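Local coordinates for protein DELTA1-pyrroline-2-carboxylate reductase (Thermococcus litoralis DSM 5473, PDB 6T3E) that probably catalyses the NADH-dependent reduction of delta1-pyrroline-2-carboxylate to L-proline, as a member of the ornithine cyclodeaminase/mu-crystallin family, at residues Met78-Glu83 and Gly322-Asp327; Glu44-Ala49 and Ala328-Leu333; Ala87-Val92 and Ala109-Asn114. All coordinates share one frame; numbering follows the deposited sequence.

Contact 1: Met78-Glu83 and Gly322-Asp327; sequences MPSYLE and GLAIED. With NAI (1,4-dihydronicotinamide adenine dinucleotide), chain F; PRO (proline), chain E.
Met78, Ser80 and Leu82, alternate residues of a strand in the mixed sheet, face the start of helix 324-341, where Gly322, Leu323 and the first helical turn pass over that sheet. This strand-against-helix packing joins the mixed sheet, which supplies part of the proline pocket, to the loop and helix that follow strand 316-319.

The apolar contacts fall into two groups. Ala324 CB sits over the strand backbone, 3.7 Å from Met78 CB and 3.6 Å from Ser80 CB, with the carbonyl oxygens of Met78 and Pro79 also close to the methyl. Further along, Leu82 and Ile325 cross at about a right angle, and Leu82 CD2 meets the Ile325 CG2 branch at 3.5 Å. Val60 and Phe50 continue this apolar patch beyond Ile325.

Polar contacts are sparse. Ser80 OG gives a weak hydrogen bond to Ala324 O (3.3 Å), an oxygen that also accepts a weak bond from the amide of Asp327 within the helix. Asp327 turns OD2 to the Met78 methyl, while its OD1 is held by salt bridges to Arg134 and Lys91.

The last group lies next to the ligands. At phi 109°, psi 137° a side chain on Gly322 would press on the preceding carbonyl oxygen, and a beta carbon would also run into the bound proline; Gly322 CA lies 3.4 Å from N7N of the NADH carboxamide. The thioether of Met78 bends at chi3 (61°), bringing CE over the Leu323-Ala324 peptide, 3.7 Å from Leu323 C, while SD lies 3.5 Å from O of the proline carboxylate.

Contact 2: Glu44-Ala49 and Ala328-Leu333; sequences ESVERA and AITAKL
The carbonyl oxygen of Ser45 accepts the helical hydrogen bond of Ala49 N at 3.0 Å and is also packed against by Ile329 CG1 (3.3 Å) and CG2 from the facing helix. With no polar bond between the segments, this is an apolar helix-helix packing, in which the axes of the two six-residue segments approach to 9.0 Å, their N-to-C directions 131° apart.

Ile329 carries most of the contact. Its CG1 extends anti to the backbone N (chi1 -165°) and CG2 lies between the backbone N and the carbonyl carbon, which puts both branches beside Ser45 O. CG1 lies toward Ser45 CB, whereas CG2 reaches Ala49 CB at 3.7 Å and Val46 CG2 at 4.2 Å. Cut back to an alanine here, the side chain would keep only its beta carbon near Ala49, which is likely to leave Val46 and Ser45 CB without this apolar partner and a gap between the helices.

Two smaller contacts lie beside it. Val46 CG2 touches Thr330 OG1 at 4.1 Å, a hydroxyl that is hydrogen-bonded to Glu326 O, one turn earlier. Ser45 OG rests 3.8 Å from Leu333 CG and is itself tied to Glu41 O. Both hydroxyls are thus engaged within their own helices and meet the other helix only by packing.

Arg48, at the solvent side, reaches past Ile329 to a salt bridge with Glu52. Around the pair, helix 128-146 meets Glu47 and Thr330, Leu82 of strand 73-82 lies against Ala49, and Ala328 rests on strands 73-82 and 87-95.

Contact 3: Ala87-Val92 and Ala109-Asn114; sequences ALAVKV and ASILLN. With PRO (proline), chain E.
Val90 pairs with Leu112, and Val92 with Ser110, as antiparallel hydrogen-bonded pairs of a beta hairpin, the strand axes lying 4.6 Å apart at 164°. Leu112 N donates to Val90 O at 2.8 Å and Val92 N to Ser110 O at 2.7 Å, both nearly straight along the carbonyl direction. The return bond from Ser110 N to Val92 O is less regular, its donor tilted 29° from the carbonyl plane. Lys91 with Ile111 forms the non-hydrogen-bonded pair between them, and Ala89 with Leu113 the next one beyond Val90-Leu112; here CA-H groups approach the carbonyl oxygens of the facing strand.

The side chains divide between the two faces of the sheet. On one, Val90 and Leu112 lie side by side and point the same way, with Val90 CG1 3.8 Å from Leu112 CB. On the other, Leu113 bends CD1 back onto Ala89 CB at 3.6 Å. Next to them Lys91 and Ile111 cross obliquely, the aliphatic part of the lysine running over Ile111, with Lys91 CG lying 3.7 Å from Ile111 CG1.

Extended through its first two torsions, the Lys91 chain bends at chi3 (87°) and carries NZ away from the hairpin to the bound proline. NZ donates to the carboxylate oxygen OXT at 2.7 Å and is also held by Thr131 OG1 and by the salt bridge to Asp327; Arg63 and Arg134 bind the same ligand.

In the sheet the hairpin lies between strands 73-82 and 121-126. Helix 324-341 packs on the face of Ile111 and Leu113, helix 128-146 touches Ala109 and Ile111, and the opposite face, with Leu88, Val90, Val92 and Ser110, meets the second subunit.

Contact 3 is wholly buried and contact 1 nearly so, whereas contact 2 is partly open, with Arg48 at its exposed edge. Helix 324-341 serves contacts 1 and 2 with successive turns: its first turn meets strand 73-82, with Gly322 just before it lying against both ligands, and the next meets helix 39-54. Contact 3 supplies the sheet beneath this helix, and Ala331 packs on Ile111 and Leu113. Chemistry follows place: contact 3 is a ladder of backbone bonds, contact 2 apolar packing, and contact 1 mixes methyl contacts with a weak hydroxyl bond. Contacts 1 and 3 converge on the bound proline, and Asp327 of contact 1 forms a salt bridge to Lys91 of contact 3.

Contact 1: Met78-Glu83 and Gly322-Asp327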
# COMPACT_ATOMS: atom_id res chain seq x y z
N MET B 78 -4.81 -0.69 -0.04
CA MET B 78 -5.80 -0.05 -0.90
C MET B 78 -5.54 1.45 -0.97
O MET B 78 -6.18 2.23 -0.25
CB MET B 78 -7.23 -0.32 -0.40
CG MET B 78 -7.55 -1.79 -0.14
SD MET B 78 -9.15 -2.11 0.65
CE MET B 78 -10.30 -1.45 -0.55
N PRO B 79 -4.64 1.88 -1.84
CA PRO B 79 -4.43 3.31 -2.06
C PRO B 79 -5.33 3.89 -3.15
O PRO B 79 -5.79 3.19 -4.05
CB PRO B 79 -2.95 3.36 -2.48
CG PRO B 79 -2.71 2.05 -3.17
CD PRO B 79 -3.65 1.04 -2.55
N SER B 80 -5.61 5.18 -3.03
CA SER B 80 -6.39 5.85 -4.07
C SER B 80 -6.23 7.35 -3.94
O SER B 80 -5.95 7.88 -2.86
CB SER B 80 -7.88 5.47 -4.02
OG SER B 80 -8.57 6.17 -3.01
N TYR B 81 -6.43 8.04 -5.06
CA TYR B 81 -6.34 9.49 -5.09
C TYR B 81 -7.57 10.01 -5.83
O TYR B 81 -7.79 9.67 -6.99
CB TYR B 81 -5.05 9.96 -5.77
CG TYR B 81 -4.98 11.46 -5.95
CD1 TYR B 81 -5.43 12.32 -4.96
CD2 TYR B 81 -4.46 12.00 -7.12
CE1 TYR B 81 -5.37 13.70 -5.13
CE2 TYR B 81 -4.40 13.37 -7.30
CZ TYR B 81 -4.86 14.22 -6.31
OH TYR B 81 -4.79 15.58 -6.51
N LEU B 82 -8.37 10.81 -5.14
CA LEU B 82 -9.51 11.47 -5.76
C LEU B 82 -9.14 12.94 -5.90
O LEU B 82 -9.05 13.67 -4.91
CB LEU B 82 -10.79 11.29 -4.94
CG LEU B 82 -11.03 9.89 -4.40
CD1 LEU B 82 -12.41 9.80 -3.79
CD2 LEU B 82 -10.85 8.86 -5.51
N GLU B 83 -8.95 13.37 -7.15
CA GLU B 83 -8.29 14.63 -7.43
C GLU B 83 -9.21 15.82 -7.25
O GLU B 83 -8.75 16.87 -6.79
CB GLU B 83 -7.70 14.59 -8.85
CG GLU B 83 -7.06 13.23 -9.16
CD GLU B 83 -6.87 12.94 -10.64
OE1 GLU B 83 -7.87 12.57 -11.31
OE2 GLU B 83 -5.72 13.05 -11.13
N GLY B 322 -15.12 -4.22 -2.02
CA GLY B 322 -14.44 -3.07 -1.46
C GLY B 322 -13.61 -2.35 -2.51
O GLY B 322 -12.92 -2.98 -3.33
N LEU B 323 -13.68 -1.03 -2.50
CA LEU B 323 -12.91 -0.20 -3.42
C LEU B 323 -12.28 0.94 -2.63
O LEU B 323 -12.92 1.53 -1.75
CB LEU B 323 -13.77 0.32 -4.57
CG LEU B 323 -13.01 0.84 -5.79
CD1 LEU B 323 -12.11 -0.21 -6.41
CD2 LEU B 323 -13.99 1.40 -6.82
N ALA B 324 -11.03 1.27 -2.95
CA ALA B 324 -10.26 2.20 -2.13
C ALA B 324 -10.85 3.61 -2.11
O ALA B 324 -10.58 4.36 -1.17
CB ALA B 324 -8.81 2.26 -2.60
N ILE B 325 -11.65 3.98 -3.12
CA ILE B 325 -12.20 5.34 -3.14
C ILE B 325 -13.14 5.55 -1.97
O ILE B 325 -13.31 6.68 -1.49
CB ILE B 325 -12.91 5.65 -4.47
CG1 ILE B 325 -14.12 4.74 -4.67
CG2 ILE B 325 -11.95 5.55 -5.61
CD1 ILE B 325 -15.03 5.21 -5.78
N GLU B 326 -13.81 4.49 -1.52
CA GLU B 326 -14.72 4.63 -0.39
C GLU B 326 -13.97 4.96 0.89
O GLU B 326 -14.47 5.73 1.73
CB GLU B 326 -15.56 3.36 -0.25
CG GLU B 326 -15.90 2.71 -1.58
CD GLU B 326 -16.47 1.31 -1.46
OE1 GLU B 326 -16.10 0.56 -0.53
OE2 GLU B 326 -17.31 0.95 -2.31
N ASP B 327 -12.76 4.44 1.05
CA ASP B 327 -11.97 4.81 2.22
C ASP B 327 -11.49 6.25 2.11
O ASP B 327 -11.57 7.00 3.09
CB ASP B 327 -10.79 3.85 2.38
CG ASP B 327 -11.21 2.39 2.30
OD1 ASP B 327 -12.05 1.96 3.12
OD2 ASP B 327 -10.70 1.68 1.40
PA NAI F . -17.24 -11.20 11.30
O1A NAI F . -16.36 -12.38 11.62
O2A NAI F . -17.23 -10.22 12.45
O5B NAI F . -18.77 -11.64 10.89
C5B NAI F . -18.84 -12.75 10.01
C4B NAI F . -20.19 -13.55 10.30
O4B NAI F . -20.38 -14.45 9.40
C3B NAI F . -20.05 -14.31 11.65
O3B NAI F . -21.03 -13.89 12.48
C2B NAI F . -20.18 -15.79 11.25
O2B NAI F . -20.79 -16.60 12.37
C1B NAI F . -20.96 -15.74 10.21
N9A NAI F . -20.87 -16.91 9.39
C8A NAI F . -19.71 -17.42 8.96
N7A NAI F . -19.98 -18.50 8.24
C5A NAI F . -21.31 -18.66 8.21
C6A NAI F . -22.09 -19.61 7.60
N6A NAI F . -21.77 -20.77 6.79
N1A NAI F . -23.42 -19.57 7.71
C2A NAI F . -23.99 -18.57 8.43
N3A NAI F . -23.22 -17.62 9.03
C4A NAI F . -21.87 -17.69 8.91
O3 NAI F . -16.57 -10.51 9.94
PN NAI F . -17.23 -9.19 9.16
O1N NAI F . -16.37 -8.02 9.57
O2N NAI F . -18.68 -9.01 9.52
O5D NAI F . -17.13 -9.43 7.55
C5D NAI F . -18.15 -10.13 6.95
C4D NAI F . -17.73 -10.43 5.48
O4D NAI F . -17.66 -9.33 4.76
C3D NAI F . -16.31 -11.03 5.46
O3D NAI F . -16.28 -12.05 4.53
C2D NAI F . -15.41 -9.89 4.99
O2D NAI F . -14.15 -10.49 4.36
C1D NAI F . -16.17 -9.26 4.13
N1N NAI F . -15.78 -7.85 4.01
C2N NAI F . -15.76 -7.19 2.72
C3N NAI F . -15.82 -5.63 2.65
C7N NAI F . -16.46 -5.04 1.37
O7N NAI F . -16.91 -5.80 0.58
N7N NAI F . -16.50 -3.58 1.15
C4N NAI F . -15.88 -4.81 3.92
C5N NAI F . -15.36 -5.55 5.16
C6N NAI F . -15.39 -7.09 5.19
N PRO E . -12.22 -6.69 2.08
CA PRO E . -12.50 -5.63 3.06
C PRO E . -12.17 -4.22 2.58
O PRO E . -12.06 -3.94 1.38
CB PRO E . -11.61 -6.02 4.24
CG PRO E . -11.58 -7.52 4.19
CD PRO E . -11.74 -7.92 2.73
OXT PRO E . -12.00 -3.32 3.41

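Contact 2: Glu44-Ala49 and Ala328-Leu333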
# COMPACT_ATOMS: atom_id res chain seq x y z
N GLU B 44 -24.00 9.58 1.19
CA GLU B 44 -23.82 10.67 0.23
C GLU B 44 -22.38 10.74 -0.25
O GLU B 44 -22.13 10.91 -1.45
CB GLU B 44 -24.23 12.00 0.86
CG GLU B 44 -25.71 12.10 1.21
CD GLU B 44 -26.04 13.27 2.12
OE1 GLU B 44 -25.35 14.32 2.03
OE2 GLU B 44 -26.98 13.15 2.92
N SER B 45 -21.42 10.54 0.66
CA SER B 45 -20.02 10.72 0.30
C SER B 45 -19.53 9.60 -0.61
O SER B 45 -18.81 9.86 -1.59
CB SER B 45 -19.16 10.77 1.56
OG SER B 45 -19.66 11.73 2.47
N VAL B 46 -19.89 8.35 -0.31
CA VAL B 46 -19.48 7.24 -1.15
C VAL B 46 -20.12 7.36 -2.53
O VAL B 46 -19.51 7.04 -3.56
CB VAL B 46 -19.82 5.89 -0.47
CG1 VAL B 46 -19.74 4.76 -1.48
CG2 VAL B 46 -18.89 5.61 0.71
N GLU B 47 -21.35 7.87 -2.59
CA GLU B 47 -22.00 8.08 -3.88
C GLU B 47 -21.23 9.09 -4.73
O GLU B 47 -21.04 8.89 -5.93
CB GLU B 47 -23.43 8.54 -3.68
CG GLU B 47 -24.21 8.70 -4.96
CD GLU B 47 -25.71 8.59 -4.75
OE1 GLU B 47 -26.18 8.68 -3.57
OE2 GLU B 47 -26.42 8.39 -5.76
N ARG B 48 -20.76 10.18 -4.10
CA ARG B 48 -20.00 11.19 -4.84
C ARG B 48 -18.64 10.65 -5.28
O ARG B 48 -18.15 11.02 -6.36
CB ARG B 48 -19.82 12.44 -3.96
CG ARG B 48 -19.02 13.54 -4.65
CD ARG B 48 -17.96 14.21 -3.75
NE ARG B 48 -17.49 15.49 -4.30
CZ ARG B 48 -16.83 15.64 -5.45
NH1 ARG B 48 -16.53 14.59 -6.20
NH2 ARG B 48 -16.46 16.86 -5.85
N ALA B 49 -18.05 9.77 -4.48
CA ALA B 49 -16.76 9.18 -4.83
C ALA B 49 -16.86 8.36 -6.11
O ALA B 49 -15.94 8.35 -6.93
CB ALA B 49 -16.24 8.34 -3.68
N ALA B 328 -11.05 6.68 0.93
CA ALA B 328 -10.51 8.04 0.81
C ALA B 328 -11.60 9.08 1.03
O ALA B 328 -11.38 10.08 1.71
CB ALA B 328 -9.82 8.23 -0.54
N ILE B 329 -12.79 8.87 0.45
CA ILE B 329 -13.84 9.87 0.61
C ILE B 329 -14.34 9.89 2.05
O ILE B 329 -14.72 10.95 2.57
CB ILE B 329 -14.98 9.63 -0.40
CG1 ILE B 329 -15.88 10.87 -0.47
CG2 ILE B 329 -15.80 8.41 -0.05
CD1 ILE B 329 -15.19 12.06 -1.07
N THR B 330 -14.35 8.74 2.71
CA THR B 330 -14.77 8.72 4.11
C THR B 330 -13.68 9.27 5.04
O THR B 330 -13.97 10.07 5.93
CB THR B 330 -15.17 7.30 4.48
OG1 THR B 330 -16.27 6.91 3.64
CG2 THR B 330 -15.61 7.21 5.93
N ALA B 331 -12.41 8.93 4.78
CA ALA B 331 -11.32 9.44 5.60
C ALA B 331 -11.20 10.95 5.50
O ALA B 331 -10.98 11.63 6.52
CB ALA B 331 -10.00 8.81 5.19
N LYS B 332 -11.37 11.51 4.29
CA LYS B 332 -11.26 12.96 4.17
C LYS B 332 -12.48 13.64 4.77
O LYS B 332 -12.36 14.67 5.43
CB LYS B 332 -11.09 13.34 2.69
CG LYS B 332 -10.87 14.84 2.42
CD LYS B 332 -9.36 15.23 2.39
CE LYS B 332 -9.11 16.74 2.11
NZ LYS B 332 -7.98 17.34 2.91
N LEU B 333 -13.65 13.01 4.63
CA LEU B 333 -14.86 13.44 5.32
C LEU B 333 -14.62 13.50 6.83
O LEU B 333 -14.93 14.51 7.48
CB LEU B 333 -16.00 12.47 4.97
CG LEU B 333 -17.43 12.66 5.45
CD1 LEU B 333 -17.69 11.95 6.75
CD2 LEU B 333 -17.73 14.13 5.55

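Contact 3: Ala87-Val92 and Ala109-Asn114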
# COMPACT_ATOMS: atom_id res chain seq x y z
N ALA B 87 -8.48 13.88 -1.99
CA ALA B 87 -8.38 12.83 -0.98
C ALA B 87 -7.33 11.84 -1.46
O ALA B 87 -7.55 11.13 -2.44
CB ALA B 87 -9.73 12.15 -0.77
N LEU B 88 -6.18 11.84 -0.81
CA LEU B 88 -5.06 10.96 -1.14
C LEU B 88 -4.83 10.07 0.07
O LEU B 88 -4.20 10.50 1.04
CB LEU B 88 -3.80 11.75 -1.52
CG LEU B 88 -2.55 10.93 -1.84
CD1 LEU B 88 -2.78 9.88 -2.97
CD2 LEU B 88 -1.35 11.81 -2.16
N ALA B 89 -5.37 8.84 0.03
CA ALA B 89 -5.39 7.97 1.20
C ALA B 89 -5.06 6.53 0.84
O ALA B 89 -5.34 6.06 -0.27
CB ALA B 89 -6.75 7.99 1.90
N VAL B 90 -4.52 5.83 1.82
CA VAL B 90 -4.27 4.40 1.74
C VAL B 90 -4.80 3.73 3.01
O VAL B 90 -4.60 4.22 4.13
CB VAL B 90 -2.77 4.12 1.53
CG1 VAL B 90 -1.93 4.74 2.65
CG2 VAL B 90 -2.49 2.62 1.35
N LYS B 91 -5.49 2.60 2.84
CA LYS B 91 -5.99 1.81 3.95
C LYS B 91 -5.24 0.49 3.99
O LYS B 91 -5.03 -0.14 2.94
CB LYS B 91 -7.49 1.56 3.84
CG LYS B 91 -8.11 0.76 4.99
CD LYS B 91 -9.64 0.71 4.89
CE LYS B 91 -10.11 -0.45 4.01
NZ LYS B 91 -11.59 -0.70 4.09
N VAL B 92 -4.79 0.09 5.18
CA VAL B 92 -4.18 -1.21 5.41
C VAL B 92 -5.17 -2.01 6.23
O VAL B 92 -5.37 -1.72 7.41
CB VAL B 92 -2.83 -1.09 6.12
CG1 VAL B 92 -2.20 -2.46 6.24
CG2 VAL B 92 -1.91 -0.12 5.38
N ALA B 109 -8.26 -2.52 10.47
CA ALA B 109 -7.79 -1.61 9.44
C ALA B 109 -7.15 -0.37 10.06
O ALA B 109 -7.42 0.01 11.20
CB ALA B 109 -8.93 -1.19 8.50
N SER B 110 -6.29 0.27 9.26
CA SER B 110 -5.72 1.58 9.54
C SER B 110 -5.74 2.38 8.25
O SER B 110 -5.53 1.82 7.17
CB SER B 110 -4.29 1.48 10.06
OG SER B 110 -4.15 0.50 11.06
N ILE B 111 -5.97 3.69 8.36
CA ILE B 111 -6.06 4.57 7.21
C ILE B 111 -5.08 5.72 7.37
O ILE B 111 -5.03 6.34 8.44
CB ILE B 111 -7.49 5.13 7.02
CG1 ILE B 111 -8.46 3.98 6.73
CG2 ILE B 111 -7.49 6.22 5.93
CD1 ILE B 111 -9.87 4.41 6.41
N LEU B 112 -4.29 5.98 6.32
CA LEU B 112 -3.31 7.06 6.29
C LEU B 112 -3.73 8.08 5.24
O LEU B 112 -4.02 7.71 4.09
CB LEU B 112 -1.90 6.54 6.01
CG LEU B 112 -0.77 7.59 6.05
CD1 LEU B 112 -0.14 7.68 7.44
CD2 LEU B 112 0.32 7.33 5.03
N LEU B 113 -3.79 9.34 5.64
CA LEU B 113 -4.14 10.45 4.76
C LEU B 113 -2.90 11.27 4.51
O LEU B 113 -2.26 11.74 5.46
CB LEU B 113 -5.22 11.33 5.40
CG LEU B 113 -6.25 12.00 4.52
CD1 LEU B 113 -7.14 10.95 3.91
CD2 LEU B 113 -7.07 12.94 5.39
N ASN B 114 -2.59 11.50 3.24
CA ASN B 114 -1.43 12.28 2.83
C ASN B 114 -1.90 13.57 2.16
O ASN B 114 -2.99 13.63 1.58
CB ASN B 114 -0.54 11.49 1.87
CG ASN B 114 0.16 10.34 2.53
OD1 ASN B 114 -0.32 9.19 2.47
ND2 ASN B 114 1.33 10.62 3.11
N PRO E . -12.22 -6.69 2.08
CA PRO E . -12.50 -5.63 3.06
C PRO E . -12.17 -4.22 2.58
O PRO E . -12.06 -3.94 1.38
CB PRO E . -11.61 -6.02 4.24
CG PRO E . -11.58 -7.52 4.19
CD PRO E . -11.74 -7.92 2.73
OXT PRO E . -12.00 -3.32 3.41